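Local coordinates for saframycin Mx1 synthetase B (Legionella pneumophila subsp. pneumophila, PDB 3KXW), which belongs to the ANL superfamily of AMP-binding enzymes and holds 5'-O-[(S)-(dodecanoyloxy)(hydroxy)phosphoryl]adenosine in a pocket of its fold, at residues S29-N34 with G234-M239; V383-P388 with G444-N449. One frame throughout, in Å; residues are numbered along the deposited sequence.

Contact 1 of 2, residues S29-N34 with G234-M239; sequences SCTFLN and GIQAIM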
loop_
_atom_site.group_PDB
_atom_site.type_symbol
_atom_site.label_atom_id
_atom_site.label_comp_id
_atom_site.label_asym_id
_atom_site.label_seq_id
_atom_site.Cartn_x
_atom_site.Cartn_y
_atom_site.Cartn_z
ATOM N N SER A 29 -19.822 8.952 7.487
ATOM C CA SER A 29 -18.376 8.820 7.565
ATOM C C SER A 29 -17.831 7.849 6.517
ATOM O O SER A 29 -17.101 8.243 5.606
ATOM C CB SER A 29 -17.980 8.361 8.980
ATOM O OG SER A 29 -16.602 8.104 9.057
ATOM N N CYS A 30 -18.201 6.580 6.637
ATOM C CA CYS A 30 -17.610 5.539 5.803
ATOM C C CYS A 30 -18.670 4.814 5.003
ATOM O O CYS A 30 -19.703 4.417 5.544
ATOM C CB CYS A 30 -16.869 4.519 6.681
ATOM S SG CYS A 30 -15.333 5.175 7.397
ATOM N N THR A 31 -18.402 4.635 3.717
ATOM C CA THR A 31 -19.273 3.872 2.847
ATOM C C THR A 31 -18.448 2.783 2.177
ATOM O O THR A 31 -17.388 3.060 1.589
ATOM C CB THR A 31 -19.921 4.753 1.744
ATOM O OG1 THR A 31 -20.794 5.736 2.334
ATOM C CG2 THR A 31 -20.725 3.889 0.742
ATOM N N PHE A 32 -18.942 1.554 2.248
ATOM C CA PHE A 32 -18.279 0.438 1.562
ATOM C C PHE A 32 -19.202 -0.159 0.480
ATOM O O PHE A 32 -20.400 -0.354 0.708
ATOM C CB PHE A 32 -17.802 -0.618 2.571
ATOM C CG PHE A 32 -16.828 -1.591 1.996
ATOM C CD1 PHE A 32 -15.479 -1.267 1.909
ATOM C CD2 PHE A 32 -17.261 -2.813 1.499
ATOM C CE1 PHE A 32 -14.573 -2.157 1.355
ATOM C CE2 PHE A 32 -16.368 -3.708 0.940
ATOM C CZ PHE A 32 -15.020 -3.379 0.871
ATOM N N LEU A 33 -18.628 -0.443 -0.683
ATOM C CA LEU A 33 -19.383 -0.842 -1.849
ATOM C C LEU A 33 -18.954 -2.239 -2.222
ATOM O O LEU A 33 -17.760 -2.528 -2.248
ATOM C CB LEU A 33 -19.107 0.106 -3.023
ATOM C CG LEU A 33 -19.284 1.610 -2.812
ATOM C CD1 LEU A 33 -18.849 2.395 -4.049
ATOM C CD2 LEU A 33 -20.718 1.959 -2.445
ATOM N N ASN A 34 -19.927 -3.116 -2.454
ATOM C CA ASN A 34 -19.637 -4.407 -3.060
ATOM C C ASN A 34 -20.603 -4.606 -4.210
ATOM O O ASN A 34 -21.794 -4.768 -3.986
ATOM C CB ASN A 34 -19.781 -5.545 -2.047
ATOM C CG ASN A 34 -19.210 -6.859 -2.571
ATOM O OD1 ASN A 34 -18.533 -6.891 -3.600
ATOM N ND2 ASN A 34 -19.468 -7.943 -1.857
ATOM N N GLY A 234 -13.434 14.630 9.287
ATOM C CA GLY A 234 -14.861 14.866 9.080
ATOM C C GLY A 234 -15.329 14.699 7.639
ATOM O O GLY A 234 -16.322 15.299 7.210
ATOM N N ILE A 235 -14.609 13.867 6.893
ATOM C CA ILE A 235 -14.747 13.779 5.442
ATOM C C ILE A 235 -15.190 12.399 5.039
ATOM O O ILE A 235 -14.720 11.406 5.610
ATOM C CB ILE A 235 -13.367 13.967 4.765
ATOM C CG1 ILE A 235 -12.848 15.386 4.974
ATOM C CG2 ILE A 235 -13.424 13.606 3.258
ATOM C CD1 ILE A 235 -13.830 16.432 4.664
ATOM N N GLN A 236 -16.049 12.301 4.034
ATOM C CA GLN A 236 -16.519 10.973 3.613
ATOM C C GLN A 236 -15.407 10.109 3.008
ATOM O O GLN A 236 -14.597 10.597 2.209
ATOM C CB GLN A 236 -17.650 11.087 2.599
ATOM C CG GLN A 236 -19.003 11.471 3.175
ATOM C CD GLN A 236 -20.103 11.253 2.162
ATOM O OE1 GLN A 236 -20.569 12.193 1.508
ATOM N NE2 GLN A 236 -20.524 10.010 2.028
ATOM N N ALA A 237 -15.375 8.832 3.395
ATOM C CA ALA A 237 -14.508 7.843 2.762
ATOM C C ALA A 237 -15.420 6.864 2.030
ATOM O O ALA A 237 -16.312 6.262 2.646
ATOM C CB ALA A 237 -13.659 7.107 3.828
ATOM N N ILE A 238 -15.247 6.730 0.719
ATOM C CA ILE A 238 -16.064 5.787 -0.042
ATOM C C ILE A 238 -15.153 4.706 -0.579
ATOM O O ILE A 238 -14.144 5.024 -1.208
ATOM C CB ILE A 238 -16.756 6.470 -1.273
ATOM C CG1 ILE A 238 -17.443 7.773 -0.858
ATOM C CG2 ILE A 238 -17.711 5.472 -1.979
ATOM C CD1 ILE A 238 -18.622 7.604 -0.048
HETATM N N MSE A 239 -15.480 3.437 -0.333
HETATM C CA MSE A 239 -14.492 2.383 -0.547
HETATM C C MSE A 239 -15.018 1.114 -1.226
HETATM O O MSE A 239 -16.195 0.792 -1.160
HETATM C CB MSE A 239 -13.864 1.988 0.791
HETATM C CG MSE A 239 -13.077 3.109 1.458
HETATM SE SE MSE A 239 -12.903 2.682 3.376
HETATM C CE MSE A 239 -14.774 3.052 3.906
HETATM O O HOH W 1 -15.492 10.329 8.065
HETATM O O HOH W 2 -19.564 7.788 3.444
HETATM O O HOH W 3 -22.124 7.531 0.844
#
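Thr31 OG1 and the amide of Gln236 are joined through two waters. One lies 2.6 Å from Thr31 OG1 and accepts from Gln236 NE2 at 2.8 Å; the other lies 2.7 Å from Thr31 OG1, and its bond from Gln236 NE2 is weak. Thr40 OG1 is a third hydrogen-bond partner of the same hydroxyl. Strand 28-34 lies between strands 37-42 and 236-239 in a four-stranded mixed sheet of the AMP-binding region; Ser29 and Cys30 both face Met41 in a classic beta bulge. Against 236-239 it runs parallel, the axes 12° apart. Four N-H to C=O bonds zip the two together, from Ala237 N to Ser29 O, the straightest at 172°, through to Leu33 N with Met239 O. The shortest, Met239 N to Thr31 O at 2.7 Å, is more bent. On the Thr31 face, Ile238 lies alongside Thr31, with Ile238 CD1 3.6 Å from Thr31 CB, while Ile238 CG2 sits 3.9 Å from Leu33 CD1. The opposite face carries Cys30, Phe32, Ala237 and selenomethionine Met239. Met239 bends at its third torsion (-73°), which places CE 3.8 Å from Cys30 CB; the Phe32 side chain crosses that of Met239 at about a right angle, CD1 being 3.8 Å from Met239 CB. Helices 220-233 and 76-87 pack there, and helix 250-259 on Leu33. Both faces thus pack apolar groups, and the Thr31 face adds a hydrated polar link.

Contact 2 of 2, residues V383-P388 with G444-N449; sequences VKIIDP and GFLHEN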
loop_
_atom_site.group_PDB
_atom_site.type_symbol
_atom_site.label_atom_id
_atom_site.label_comp_id
_atom_site.label_asym_id
_atom_site.label_seq_id
_atom_site.Cartn_x
_atom_site.Cartn_y
_atom_site.Cartn_z
ATOM N N VAL A 383 13.450 16.253 5.639
ATOM C CA VAL A 383 14.170 15.267 4.827
ATOM C C VAL A 383 15.624 15.709 4.643
ATOM O O VAL A 383 15.880 16.842 4.240
ATOM C CB VAL A 383 13.539 15.134 3.412
ATOM C CG1 VAL A 383 14.487 14.382 2.461
ATOM C CG2 VAL A 383 12.190 14.450 3.487
ATOM N N LYS A 384 16.573 14.848 4.984
ATOM C CA LYS A 384 17.977 15.080 4.669
ATOM C C LYS A 384 18.525 13.989 3.755
ATOM O O LYS A 384 18.142 12.829 3.864
ATOM C CB LYS A 384 18.824 15.149 5.951
ATOM C CG LYS A 384 18.695 16.469 6.669
ATOM C CD LYS A 384 19.687 16.552 7.817
ATOM C CE LYS A 384 19.516 17.852 8.608
ATOM N NZ LYS A 384 19.377 19.000 7.696
ATOM N N ILE A 385 19.415 14.361 2.842
ATOM C CA ILE A 385 20.065 13.384 1.986
ATOM C C ILE A 385 21.452 13.173 2.567
ATOM O O ILE A 385 22.275 14.091 2.580
ATOM C CB ILE A 385 20.167 13.839 0.506
ATOM C CG1 ILE A 385 18.822 14.341 -0.022
ATOM C CG2 ILE A 385 20.694 12.701 -0.369
ATOM C CD1 ILE A 385 17.718 13.242 -0.088
ATOM N N ILE A 386 21.688 11.965 3.063
ATOM C CA ILE A 386 22.896 11.640 3.795
ATOM C C ILE A 386 23.594 10.433 3.160
ATOM O O ILE A 386 22.949 9.429 2.866
ATOM C CB ILE A 386 22.561 11.269 5.256
ATOM C CG1 ILE A 386 21.731 12.363 5.947
ATOM C CG2 ILE A 386 23.829 10.929 6.036
ATOM C CD1 ILE A 386 22.441 13.708 6.118
ATOM N N ASP A 387 24.902 10.536 2.926
ATOM C CA ASP A 387 25.680 9.397 2.431
ATOM C C ASP A 387 25.610 8.222 3.424
ATOM O O ASP A 387 25.953 8.377 4.596
ATOM C CB ASP A 387 27.124 9.850 2.150
ATOM C CG ASP A 387 27.980 8.760 1.546
ATOM O OD1 ASP A 387 28.109 7.683 2.151
ATOM O OD2 ASP A 387 28.566 8.995 0.481
ATOM N N PRO A 388 25.125 7.048 2.967
ATOM C CA PRO A 388 24.776 5.956 3.892
ATOM C C PRO A 388 26.000 5.289 4.501
ATOM O O PRO A 388 25.892 4.564 5.496
ATOM C CB PRO A 388 24.047 4.932 3.012
ATOM C CG PRO A 388 24.313 5.315 1.601
ATOM C CD PRO A 388 24.868 6.712 1.552
ATOM N N GLY A 444 17.958 8.958 -3.070
ATOM C CA GLY A 444 17.403 10.027 -3.882
ATOM C C GLY A 444 18.229 11.285 -3.714
ATOM O O GLY A 444 19.287 11.278 -3.101
ATOM N N PHE A 445 17.700 12.375 -4.237
ATOM C CA PHE A 445 18.365 13.645 -4.134
ATOM C C PHE A 445 17.351 14.770 -4.064
ATOM O O PHE A 445 16.227 14.626 -4.509
ATOM C CB PHE A 445 19.332 13.831 -5.316
ATOM C CG PHE A 445 18.659 13.894 -6.678
ATOM C CD1 PHE A 445 18.319 15.113 -7.253
ATOM C CD2 PHE A 445 18.408 12.735 -7.393
ATOM C CE1 PHE A 445 17.718 15.179 -8.526
ATOM C CE2 PHE A 445 17.803 12.785 -8.649
ATOM C CZ PHE A 445 17.466 14.020 -9.216
ATOM N N LEU A 446 17.770 15.892 -3.492
ATOM C CA LEU A 446 16.948 17.095 -3.444
ATOM C C LEU A 446 17.397 18.050 -4.543
ATOM O O LEU A 446 18.596 18.282 -4.731
ATOM C CB LEU A 446 17.096 17.782 -2.089
ATOM C CG LEU A 446 16.324 17.091 -0.938
ATOM C CD1 LEU A 446 16.713 17.623 0.448
ATOM C CD2 LEU A 446 14.821 17.239 -1.138
ATOM N N HIS A 447 16.426 18.606 -5.248
ATOM C CA HIS A 447 16.695 19.600 -6.270
ATOM C C HIS A 447 15.660 20.713 -6.157
ATOM O O HIS A 447 14.466 20.480 -6.335
ATOM C CB HIS A 447 16.646 18.940 -7.648
ATOM C CG HIS A 447 16.874 19.892 -8.785
ATOM N ND1 HIS A 447 18.133 20.194 -9.258
ATOM C CD2 HIS A 447 16.007 20.597 -9.552
ATOM C CE1 HIS A 447 18.034 21.056 -10.255
ATOM N NE2 HIS A 447 16.753 21.315 -10.455
ATOM N N GLU A 448 16.102 21.925 -5.848
ATOM C CA GLU A 448 15.165 23.045 -5.665
ATOM C C GLU A 448 14.024 22.667 -4.718
ATOM O O GLU A 448 12.828 22.910 -4.977
ATOM C CB GLU A 448 14.663 23.528 -7.017
ATOM C CG GLU A 448 15.851 23.761 -7.940
ATOM C CD GLU A 448 15.513 24.496 -9.209
ATOM O OE1 GLU A 448 14.328 24.543 -9.589
ATOM O OE2 GLU A 448 16.461 25.017 -9.843
ATOM N N ASN A 449 14.450 22.080 -3.605
ATOM C CA ASN A 449 13.603 21.653 -2.505
ATOM C C ASN A 449 12.537 20.648 -2.898
ATOM O O ASN A 449 11.470 20.599 -2.289
ATOM C CB ASN A 449 12.990 22.841 -1.764
ATOM C CG ASN A 449 12.492 22.458 -0.365
ATOM O OD1 ASN A 449 13.151 21.706 0.365
ATOM N ND2 ASN A 449 11.331 22.970 0.006
#
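Ile385 and Leu446 carry most of this contact, the CB of each being directed at the opposing segment. Their side chains cross obliquely: Ile385 CG1 meets the branch carbon Leu446 CG (3.8 Å) and one methyl of that branch, Leu446 CD1 (3.9 Å). With Ile385 CG1 anti to the carbonyl carbon (chi1 -49°), the CG2 branch is left anti to the backbone N and reaches a different target, Gly444 O, at 3.4 Å. Ile385 CD1 lies 4.1 Å from Phe445 CA. One isoleucine therefore spans three consecutive residues, meeting main chain at Gly444 and Phe445 and side chain at Leu446. On the other side of the exchange, Leu446 CD1 lies 4.0 Å from Val383 O and 4.4 Å from Val383 CG1, a looser approach.

The strand axes come no closer than 7.3 Å and make an angle of 121°, so these are not adjacent, hydrogen-bonded strands, and the segments meet by van der Waals packing alone. Both instead pair antiparallel with strand 400-405: Lys384 bonds through its backbone to Trp403, and Gly444 to Gly400. The result is an antiparallel sheet in which two strands sharing one neighbour also meet through the side chains of Ile385 and Leu446, consistent with the distorted beta-barrel subdomain of ANL enzymes. Ile402 and Leu451 add to the apolar filling, the first against Ile385 and the second against both Ile385 and Leu446. Phe445, between the two residues that Ile385 touches most closely, has its CB directed away from 383-388, and its ring meets that of Tyr452 with the planes about 10° apart.

Contact 1 closes before contact 2 opens, so the two follow one another along the chain, with the closest ends of their segments 200 and 56 positions apart respectively. They share no strand or sheet: residues 29-34 and 234-239 belong to a mixed four-stranded sheet with helices against it, whereas 383-388 and 444-449 belong to the antiparallel sheet built around strand 400-405. Their centres are 37 Å apart and their nearest atoms about 25 Å apart, so neither touches the other. The side chain of Ile235 and residue Gly444 each lie about 9 Å from the bound 5'-O-[(S)-(dodecanoyloxy)(hydroxy)phosphoryl]adenosine, which puts two separately built sheets in the wider surroundings of the ligand.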